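Local coordinates for protein endo-1,4-beta-xylanase (Uncultured bacterium, PDB 7AX7) that removes acetyl groups from acetylated xylan with the help of cobalt, as the carbohydrate esterase family 4 domain of a multidomain xylanase, at residues Lys4-Thr9 against Gln148-His153; Lys31-Leu36 against Phe179-Glu184; Leu59-Tyr64 against Lys97-Pro102. All coordinates share one frame; numbering follows the deposited sequence.

Contact 1: residues Lys4-Thr9 against Gln148-His153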
loop_
_atom_site.group_PDB
_atom_site.type_symbol
_atom_site.label_atom_id
_atom_site.label_comp_id
_atom_site.label_asym_id
_atom_site.label_seq_id
_atom_site.Cartn_x
_atom_site.Cartn_y
_atom_site.Cartn_z
ATOM N N LYS A 4 -17.265 -3.139 9.146
ATOM C CA LYS A 4 -16.232 -2.171 9.505
ATOM C C LYS A 4 -14.979 -2.527 8.719
ATOM O O LYS A 4 -14.411 -3.604 8.921
ATOM C CB LYS A 4 -15.943 -2.192 11.009
ATOM C CG LYS A 4 -17.133 -1.877 11.878
ATOM C CD LYS A 4 -16.844 -2.135 13.350
ATOM C CE LYS A 4 -18.055 -1.766 14.219
ATOM N NZ LYS A 4 -19.313 -2.519 13.849
ATOM N N LEU A 5 -14.563 -1.640 7.817
ATOM C CA LEU A 5 -13.552 -1.967 6.823
ATOM C C LEU A 5 -12.197 -1.391 7.207
ATOM O O LEU A 5 -12.106 -0.247 7.665
ATOM C CB LEU A 5 -13.958 -1.445 5.442
ATOM C CG LEU A 5 -15.315 -1.910 4.910
ATOM C CD1 LEU A 5 -15.508 -1.424 3.472
ATOM C CD2 LEU A 5 -15.458 -3.440 5.007
ATOM N N ILE A 6 -11.145 -2.191 7.011
ATOM C CA ILE A 6 -9.764 -1.750 7.186
ATOM C C ILE A 6 -8.970 -2.146 5.950
ATOM O O ILE A 6 -9.132 -3.253 5.418
ATOM C CB ILE A 6 -9.106 -2.340 8.451
ATOM C CG1 ILE A 6 -9.761 -1.787 9.708
ATOM C CG2 ILE A 6 -7.646 -1.937 8.513
ATOM C CD1 ILE A 6 -9.284 -0.389 10.054
ATOM N N ALA A 7 -8.109 -1.247 5.495
ATOM C CA ALA A 7 -7.278 -1.487 4.319
ATOM C C ALA A 7 -5.830 -1.499 4.791
ATOM O O ALA A 7 -5.226 -0.433 4.970
ATOM C CB ALA A 7 -7.522 -0.429 3.243
ATOM N N LEU A 8 -5.299 -2.704 5.025
ATOM C CA LEU A 8 -3.879 -2.865 5.308
ATOM C C LEU A 8 -3.087 -2.688 4.021
ATOM O O LEU A 8 -3.424 -3.286 2.996
ATOM C CB LEU A 8 -3.604 -4.244 5.909
ATOM C CG LEU A 8 -3.924 -4.504 7.380
ATOM C CD1 LEU A 8 -3.588 -5.955 7.737
ATOM C CD2 LEU A 8 -3.165 -3.548 8.286
ATOM N N THR A 9 -2.036 -1.865 4.062
ATOM C CA THR A 9 -1.295 -1.540 2.849
ATOM C C THR A 9 0.201 -1.546 3.142
ATOM O O THR A 9 0.641 -1.233 4.252
ATOM C CB THR A 9 -1.716 -0.173 2.246
ATOM O OG1 THR A 9 -1.272 0.897 3.092
ATOM C CG2 THR A 9 -3.227 -0.089 2.093
ATOM N N GLN A 148 -10.575 3.072 7.401
ATOM C CA GLN A 148 -9.221 3.613 7.488
ATOM C C GLN A 148 -8.223 2.800 6.671
ATOM O O GLN A 148 -8.290 1.566 6.610
ATOM C CB GLN A 148 -8.756 3.654 8.947
ATOM C CG GLN A 148 -7.524 4.522 9.192
ATOM C CD GLN A 148 -7.803 6.012 8.981
ATOM O OE1 GLN A 148 -8.950 6.460 9.061
ATOM N NE2 GLN A 148 -6.754 6.780 8.713
ATOM N N ILE A 149 -7.281 3.503 6.065
ATOM C CA ILE A 149 -6.147 2.908 5.372
ATOM C C ILE A 149 -4.954 2.977 6.311
ATOM O O ILE A 149 -4.696 4.025 6.912
ATOM C CB ILE A 149 -5.855 3.646 4.051
ATOM C CG1 ILE A 149 -7.058 3.558 3.103
ATOM C CG2 ILE A 149 -4.574 3.120 3.388
ATOM C CD1 ILE A 149 -7.046 4.612 1.976
ATOM N N ILE A 150 -4.227 1.872 6.442
ATOM C CA ILE A 150 -3.083 1.785 7.344
ATOM C C ILE A 150 -1.832 1.490 6.522
ATOM O O ILE A 150 -1.829 0.583 5.679
ATOM C CB ILE A 150 -3.307 0.730 8.442
ATOM C CG1 ILE A 150 -4.490 1.147 9.329
ATOM C CG2 ILE A 150 -2.047 0.555 9.302
ATOM C CD1 ILE A 150 -4.917 0.086 10.328
ATOM N N LEU A 151 -0.781 2.272 6.759
ATOM C CA LEU A 151 0.440 2.231 5.964
ATOM C C LEU A 151 1.517 1.462 6.723
ATOM O O LEU A 151 1.927 1.874 7.817
ATOM C CB LEU A 151 0.910 3.650 5.637
ATOM C CG LEU A 151 2.057 3.832 4.635
ATOM C CD1 LEU A 151 2.030 5.235 4.052
ATOM C CD2 LEU A 151 3.414 3.537 5.269
ATOM N N LEU A 152 1.962 0.345 6.143
ATOM C CA LEU A 152 3.097 -0.442 6.613
ATOM C C LEU A 152 4.136 -0.514 5.489
ATOM O O LEU A 152 3.901 -0.026 4.384
ATOM C CB LEU A 152 2.634 -1.835 7.057
ATOM C CG LEU A 152 1.531 -1.906 8.131
ATOM C CD1 LEU A 152 0.141 -1.812 7.506
ATOM C CD2 LEU A 152 1.635 -3.179 8.944
ATOM N N HIS A 153 5.304 -1.109 5.773
ATOM C CA HIS A 153 6.370 -1.251 4.780
ATOM C C HIS A 153 6.807 -2.702 4.649
ATOM O O HIS A 153 6.979 -3.400 5.656
ATOM C CB HIS A 153 7.619 -0.422 5.132
ATOM C CG HIS A 153 7.371 1.047 5.231
ATOM N ND1 HIS A 153 6.672 1.617 6.274
ATOM C CD2 HIS A 153 7.737 2.069 4.418
ATOM C CE1 HIS A 153 6.626 2.927 6.103
ATOM N NE2 HIS A 153 7.261 3.226 4.983
#
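Ala7 and Thr9 join the strand 4-9 to the strand 148-153 in parallel register, Ala7 beside Ile149 and Thr9 beside Leu151, in the central sheet of a NodB-type polysaccharide deacetylase domain. The backbone bonds follow the parallel pattern: Ala7 N gives to Gln148 O, and Ala7 O accepts from Ile150 N at 2.9 Å. Further along, Thr9 N donates to Ile150 O in a more bent bond (131° at the hydrogen), while Thr9 O takes Leu152 N at 2.8 Å.

The hydroxyl of Thr9 adds a second bond to the same carbonyl. With OG1 set between its own backbone N and carbonyl carbon (chi1 70°), Thr9 OG1 donates to Ile150 O at 2.7 Å from above the carbonyl plane, whereas Thr9 N arrives nearly along the C=O axis. Ile150 O is thus gripped by two donors of one residue.

Apolar contacts line both faces. On one, Ile6 CG2 meets Ile150 CD1 at 3.9 Å and Leu8 CD2 meets Leu152 CD1 at 3.8 Å; on the other, Thr9 CG2 lies 3.7 Å from Ile149 CG2, and Ala7 CB meets Ile149 CG1.

Helix 182-189 packs against the Thr9 and Ile149 face through Val182 and Leu185, and Arg100 touches Ile149 and Leu151 and hydrogen-bonds Thr9 OG1 through NH2. On the other face, Leu8 meets Phe179 of strand 177-179.

Contact 2: residues Lys31-Leu36 against Phe179-Glu184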
loop_
_atom_site.group_PDB
_atom_site.type_symbol
_atom_site.label_atom_id
_atom_site.label_comp_id
_atom_site.label_asym_id
_atom_site.label_seq_id
_atom_site.Cartn_x
_atom_site.Cartn_y
_atom_site.Cartn_z
ATOM N N LYS A 31 -6.597 -10.108 2.618
ATOM C CA LYS A 31 -6.025 -9.427 1.466
ATOM C C LYS A 31 -5.457 -8.074 1.889
ATOM O O LYS A 31 -5.884 -7.486 2.885
ATOM C CB LYS A 31 -7.076 -9.246 0.368
ATOM C CG LYS A 31 -7.473 -10.557 -0.309
ATOM C CD LYS A 31 -8.646 -10.375 -1.265
ATOM C CE LYS A 31 -9.931 -10.017 -0.526
ATOM N NZ LYS A 31 -11.043 -9.877 -1.502
ATOM N N ALA A 32 -4.472 -7.596 1.132
ATOM C CA ALA A 32 -3.834 -6.311 1.388
ATOM C C ALA A 32 -3.535 -5.648 0.052
ATOM O O ALA A 32 -3.753 -6.228 -1.016
ATOM C CB ALA A 32 -2.553 -6.468 2.216
ATOM N N THR A 33 -3.033 -4.419 0.118
ATOM C CA THR A 33 -2.646 -3.652 -1.060
ATOM C C THR A 33 -1.160 -3.337 -0.968
ATOM O O THR A 33 -0.685 -2.879 0.075
ATOM C CB THR A 33 -3.461 -2.349 -1.159
ATOM O OG1 THR A 33 -4.855 -2.657 -1.086
ATOM C CG2 THR A 33 -3.172 -1.593 -2.468
ATOM N N PHE A 34 -0.431 -3.583 -2.054
ATOM C CA PHE A 34 1.015 -3.373 -2.106
ATOM C C PHE A 34 1.312 -2.281 -3.120
ATOM O O PHE A 34 1.102 -2.468 -4.327
ATOM C CB PHE A 34 1.745 -4.669 -2.466
ATOM C CG PHE A 34 1.617 -5.735 -1.419
ATOM C CD1 PHE A 34 0.528 -6.606 -1.416
ATOM C CD2 PHE A 34 2.574 -5.857 -0.423
ATOM C CE1 PHE A 34 0.406 -7.586 -0.434
ATOM C CE2 PHE A 34 2.466 -6.833 0.555
ATOM C CZ PHE A 34 1.377 -7.697 0.557
ATOM N N PHE A 35 1.808 -1.150 -2.620
ATOM C CA PHE A 35 2.254 -0.045 -3.453
ATOM C C PHE A 35 3.705 -0.311 -3.834
ATOM O O PHE A 35 4.613 -0.212 -2.994
ATOM C CB PHE A 35 2.081 1.279 -2.710
ATOM C CG PHE A 35 0.640 1.676 -2.516
ATOM C CD1 PHE A 35 -0.127 1.092 -1.521
ATOM C CD2 PHE A 35 0.052 2.635 -3.337
ATOM C CE1 PHE A 35 -1.469 1.453 -1.340
ATOM C CE2 PHE A 35 -1.291 3.005 -3.168
ATOM C CZ PHE A 35 -2.054 2.406 -2.168
ATOM N N LEU A 36 3.920 -0.667 -5.091
ATOM C CA LEU A 36 5.207 -1.178 -5.517
ATOM C C LEU A 36 6.080 -0.065 -6.073
ATOM O O LEU A 36 5.600 0.886 -6.700
ATOM C CB LEU A 36 5.040 -2.270 -6.577
ATOM C CG LEU A 36 4.074 -3.432 -6.296
ATOM C CD1 LEU A 36 4.059 -4.377 -7.493
ATOM C CD2 LEU A 36 4.454 -4.174 -5.033
ATOM N N PHE A 179 -11.018 -7.032 6.455
ATOM C CA PHE A 179 -9.897 -6.536 5.668
ATOM C C PHE A 179 -10.270 -6.473 4.193
ATOM O O PHE A 179 -10.869 -7.405 3.650
ATOM C CB PHE A 179 -8.664 -7.415 5.866
ATOM C CG PHE A 179 -8.078 -7.313 7.238
ATOM C CD1 PHE A 179 -7.187 -6.303 7.548
ATOM C CD2 PHE A 179 -8.433 -8.218 8.227
ATOM C CE1 PHE A 179 -6.655 -6.200 8.826
ATOM C CE2 PHE A 179 -7.907 -8.119 9.498
ATOM C CZ PHE A 179 -7.017 -7.117 9.800
ATOM N N VAL A 180 -9.918 -5.355 3.552
ATOM C CA VAL A 180 -10.223 -5.127 2.146
ATOM C C VAL A 180 -9.012 -4.501 1.469
ATOM O O VAL A 180 -8.154 -3.897 2.116
ATOM C CB VAL A 180 -11.461 -4.222 1.965
ATOM C CG1 VAL A 180 -12.723 -4.906 2.531
ATOM C CG2 VAL A 180 -11.240 -2.863 2.629
ATOM N N THR A 181 -8.949 -4.658 0.145
ATOM C CA THR A 181 -8.011 -3.875 -0.644
ATOM C C THR A 181 -8.505 -2.432 -0.728
ATOM O O THR A 181 -9.647 -2.121 -0.381
ATOM C CB THR A 181 -7.851 -4.451 -2.054
ATOM O OG1 THR A 181 -9.074 -4.268 -2.791
ATOM C CG2 THR A 181 -7.502 -5.950 -2.010
ATOM N N VAL A 182 -7.628 -1.541 -1.196
ATOM C CA VAL A 182 -8.019 -0.143 -1.365
ATOM C C VAL A 182 -9.144 -0.022 -2.394
ATOM O O VAL A 182 -10.133 0.692 -2.170
ATOM C CB VAL A 182 -6.793 0.713 -1.729
ATOM C CG1 VAL A 182 -7.190 2.174 -1.939
ATOM C CG2 VAL A 182 -5.737 0.615 -0.621
ATOM N N SER A 183 -9.038 -0.741 -3.520
ATOM C CA SER A 183 -10.143 -0.768 -4.478
ATOM C C SER A 183 -11.425 -1.256 -3.814
ATOM O O SER A 183 -12.486 -0.641 -3.958
ATOM C CB SER A 183 -9.799 -1.656 -5.683
ATOM O OG SER A 183 -8.978 -0.983 -6.622
ATOM N N GLU A 184 -11.349 -2.368 -3.077
ATOM C CA GLU A 184 -12.540 -2.881 -2.402
ATOM C C GLU A 184 -13.066 -1.887 -1.373
ATOM O O GLU A 184 -14.279 -1.754 -1.196
ATOM C CB GLU A 184 -12.232 -4.224 -1.744
ATOM C CG GLU A 184 -12.111 -5.367 -2.720
ATOM C CD GLU A 184 -11.512 -6.601 -2.076
ATOM O OE1 GLU A 184 -11.009 -6.495 -0.934
ATOM O OE2 GLU A 184 -11.545 -7.672 -2.712
HETATM O O HOH W 1 -6.543 -5.232 3.959
HETATM O O HOH W 2 -9.385 -9.927 3.156
HETATM O O HOH W 3 -5.584 -2.996 1.502
#
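Thr33 and Lys31 hold the segment leading into strand 33-36 against the N-terminus of helix 182-189, which opens with a capping box: Glu184 N donates to Thr181 OG1 at 3.0 Å, and Thr181 N returns a bond to Glu184 OE1.

The charged interaction uses the other oxygen of the same carboxylate. Lys31 NZ forms a salt bridge with Glu184 OE2 at 2.6 Å, on the syn lone pair, after the lysine chain bends at chi3 (-67°) and crosses the glutamate at about a right angle. Glu184 therefore serves the helix cap and the neighbouring segment at once, and the lysine charge probably helps keep it ionised. An alanine in place of Glu184 would probably leave Lys31 NZ without this counter-charge and Thr181 N without its capping acceptor, freeing the lysine end to turn.

Water-mediated bonds fill in between the backbones. One water links Lys31 N, at 2.8 Å, to Phe179 O; a second bridges Lys31 O, at 2.6 Å, and Val180 O, and a third links Val180 O to Thr33 OG1.

In the apolar packing, Val182 CG2 lies 3.8 Å from Thr33 CB, the two side chains again roughly perpendicular. Lys31 CB rests 4.1 Å from Thr181 CG2, and Val182 CG2 reaches the edge of the Phe35 ring, which also makes a cation-pi contact with Arg100. Around the junction, Glu58 of strand 58-61 touches Thr33, Thr181 and Val182. At the helix start itself, Val182 N donates to Thr33 OG1 at 3.0 Å, with an angle of 156° at the hydrogen.

Contact 3: residues Leu59-Tyr64 against Lys97-Pro102. With CO (cobalt (II) ion), chain B.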
loop_
_atom_site.group_PDB
_atom_site.type_symbol
_atom_site.label_atom_id
_atom_site.label_comp_id
_atom_site.label_asym_id
_atom_site.label_seq_id
_atom_site.Cartn_x
_atom_site.Cartn_y
_atom_site.Cartn_z
ATOM N N LEU A 59 -2.270 -4.585 -6.411
ATOM C CA LEU A 59 -0.998 -3.944 -6.710
ATOM C C LEU A 59 -1.239 -2.489 -7.127
ATOM O O LEU A 59 -2.099 -2.206 -7.973
ATOM C CB LEU A 59 -0.244 -4.716 -7.796
ATOM C CG LEU A 59 0.003 -6.216 -7.550
ATOM C CD1 LEU A 59 0.843 -6.825 -8.674
ATOM C CD2 LEU A 59 0.669 -6.464 -6.197
ATOM N N ALA A 60 -0.480 -1.571 -6.528
ATOM C CA ALA A 60 -0.619 -0.132 -6.737
ATOM C C ALA A 60 0.770 0.484 -6.949
ATOM O O ALA A 60 1.797 -0.189 -6.853
ATOM C CB ALA A 60 -1.347 0.527 -5.548
ATOM N N SER A 61 0.801 1.779 -7.232
ATOM C CA SER A 61 2.015 2.464 -7.664
ATOM C C SER A 61 2.659 3.220 -6.505
ATOM O O SER A 61 1.979 3.955 -5.781
ATOM C CB SER A 61 1.695 3.433 -8.800
ATOM O OG SER A 61 2.851 4.169 -9.166
ATOM N N HIS A 62 3.970 3.039 -6.333
ATOM C CA HIS A 62 4.761 3.837 -5.400
ATOM C C HIS A 62 5.887 4.585 -6.131
ATOM O O HIS A 62 6.935 4.875 -5.546
ATOM C CB HIS A 62 5.313 2.940 -4.287
ATOM C CG HIS A 62 5.674 3.669 -3.027
ATOM N ND1 HIS A 62 5.056 4.835 -2.630
ATOM C CD2 HIS A 62 6.577 3.377 -2.058
ATOM C CE1 HIS A 62 5.567 5.237 -1.478
ATOM N NE2 HIS A 62 6.491 4.368 -1.110
ATOM N N SER A 63 5.674 4.890 -7.416
ATOM C CA SER A 63 6.645 5.505 -8.330
ATOM C C SER A 63 7.636 4.476 -8.874
ATOM O O SER A 63 7.579 3.299 -8.503
ATOM C CB SER A 63 7.396 6.669 -7.661
ATOM O OG SER A 63 8.530 6.223 -6.930
ATOM N N TYR A 64 8.537 4.902 -9.773
ATOM C CA TYR A 64 9.511 3.980 -10.354
ATOM C C TYR A 64 10.838 3.943 -9.586
ATOM O O TYR A 64 11.368 2.855 -9.340
ATOM C CB TYR A 64 9.773 4.324 -11.829
ATOM C CG TYR A 64 10.431 3.165 -12.546
ATOM C CD1 TYR A 64 9.668 2.116 -13.042
ATOM C CD2 TYR A 64 11.810 3.087 -12.672
ATOM C CE1 TYR A 64 10.250 1.038 -13.666
ATOM C CE2 TYR A 64 12.410 2.007 -13.299
ATOM C CZ TYR A 64 11.620 0.982 -13.792
ATOM O OH TYR A 64 12.191 -0.105 -14.422
ATOM N N LYS A 97 -4.527 1.145 -9.857
ATOM C CA LYS A 97 -5.624 2.077 -9.624
ATOM C C LYS A 97 -5.280 3.187 -8.645
ATOM O O LYS A 97 -6.022 4.172 -8.574
ATOM C CB LYS A 97 -6.869 1.346 -9.097
ATOM C CG LYS A 97 -7.416 0.276 -10.017
ATOM C CD LYS A 97 -7.763 0.852 -11.375
ATOM C CE LYS A 97 -8.849 0.031 -12.078
ATOM N NZ LYS A 97 -8.460 -1.386 -12.312
ATOM N N PHE A 98 -4.200 3.051 -7.881
ATOM C CA PHE A 98 -3.878 3.996 -6.826
ATOM C C PHE A 98 -2.387 4.296 -6.828
ATOM O O PHE A 98 -1.568 3.480 -7.263
ATOM C CB PHE A 98 -4.333 3.458 -5.469
ATOM C CG PHE A 98 -5.816 3.323 -5.367
ATOM C CD1 PHE A 98 -6.602 4.430 -5.057
ATOM C CD2 PHE A 98 -6.435 2.105 -5.631
ATOM C CE1 PHE A 98 -7.996 4.315 -4.984
ATOM C CE2 PHE A 98 -7.821 1.970 -5.555
ATOM C CZ PHE A 98 -8.606 3.075 -5.234
ATOM N N PHE A 99 -2.056 5.487 -6.335
ATOM C CA PHE A 99 -0.692 5.961 -6.175
ATOM C C PHE A 99 -0.476 6.393 -4.732
ATOM O O PHE A 99 -1.339 7.044 -4.132
ATOM C CB PHE A 99 -0.415 7.141 -7.126
ATOM C CG PHE A 99 0.832 7.916 -6.806
ATOM C CD1 PHE A 99 2.087 7.362 -7.023
ATOM C CD2 PHE A 99 0.752 9.225 -6.329
ATOM C CE1 PHE A 99 3.244 8.091 -6.760
ATOM C CE2 PHE A 99 1.903 9.960 -6.056
ATOM C CZ PHE A 99 3.154 9.388 -6.272
ATOM N N ARG A 100 0.674 6.031 -4.172
ATOM C CA ARG A 100 1.082 6.584 -2.886
ATOM C C ARG A 100 2.421 7.292 -3.045
ATOM O O ARG A 100 3.397 6.668 -3.489
ATOM C CB ARG A 100 1.168 5.509 -1.808
ATOM C CG ARG A 100 1.616 6.051 -0.463
ATOM C CD ARG A 100 1.663 4.909 0.543
ATOM N NE ARG A 100 0.402 4.741 1.241
ATOM C CZ ARG A 100 -0.063 3.576 1.680
ATOM N NH1 ARG A 100 0.615 2.452 1.473
ATOM N NH2 ARG A 100 -1.216 3.534 2.315
ATOM N N PRO A 101 2.510 8.576 -2.716
ATOM C CA PRO A 101 3.743 9.335 -2.966
ATOM C C PRO A 101 4.875 8.891 -2.052
ATOM O O PRO A 101 4.679 8.722 -0.839
ATOM C CB PRO A 101 3.325 10.784 -2.675
ATOM C CG PRO A 101 2.147 10.681 -1.774
ATOM C CD PRO A 101 1.419 9.432 -2.220
ATOM N N PRO A 102 6.078 8.695 -2.598
ATOM C CA PRO A 102 7.233 8.382 -1.746
ATOM C C PRO A 102 7.432 9.457 -0.688
ATOM O O PRO A 102 7.356 10.655 -0.974
ATOM C CB PRO A 102 8.406 8.346 -2.733
ATOM C CG PRO A 102 7.763 8.048 -4.078
ATOM C CD PRO A 102 6.434 8.750 -4.027
HETATM CO CO CO B . 8.153 4.336 0.391
HETATM O O HOH W 4 -4.182 -0.398 -7.777
#
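His62 binds the cobalt ion through NE2 at 2.2 Å and donates from ND1 to Arg100 O at 2.6 Å, so both ring nitrogens are engaged. With Asp12 and His66 it makes up the Asp-His-His metal site of this NodB-type deacetylase domain. Arg100 O lies near the plane of the imidazole, although ND1 stands above the plane of that carbonyl. With CG of His62 anti to the backbone N (chi1 -158°), the ring reaches both partners, and metal and carbonyl together fix its rotation; the loop segment 97-102 acts as a second shell to the metal ligand.

Backbone bonds support this grip in a single bridge between Ser61 and Phe99. Ser61 N gives to Phe98 O and Ser61 O accepts from Arg100 N, each at 2.9 Å. A water also joins Leu59 O to Lys97 N.

Arg100 sends its guanidinium elsewhere, to a salt bridge with Asp11 and a hydrogen bond to Thr9. The Phe99 ring packs on Met81 of helix 74-92 and meets Phe118 edge-to-face; Phe98 lies on helix 182-189.

Outward from these bonds, Ala60 CB faces Phe98 CB at 4.2 Å, and Phe99 CE1 has Ser63 N near the ring plane. The Ser63 hydroxyl donates to His62 O in the carbonyl plane, on a lone pair, while Pro102 CG comes within 3.5 Å of Ser63 OG.

How the contacts relate
All three contacts are buried and tied to one parallel sheet, but their chemistry differs. Contact 1 is strand against strand, largely backbone bonds and aliphatic packing. Contact 2 joins a strand to a helix start through a salt bridge, a bond from a helix-start N-H to a threonine hydroxyl, and waters, with a capping box ordering the helix side; Lys31 and Glu184 are partly exposed. Contact 3 pairs a strand end with a loop and carries a metal ligand. Strands 4-11 and 33-36 are neighbours, as are 33-36 and 58-61: Leu8 O lies 3.1 Å from Thr33 N, and Leu36 O 2.7 Å from His62 N. The Arg100 side chain reaches from contact 3 into both others.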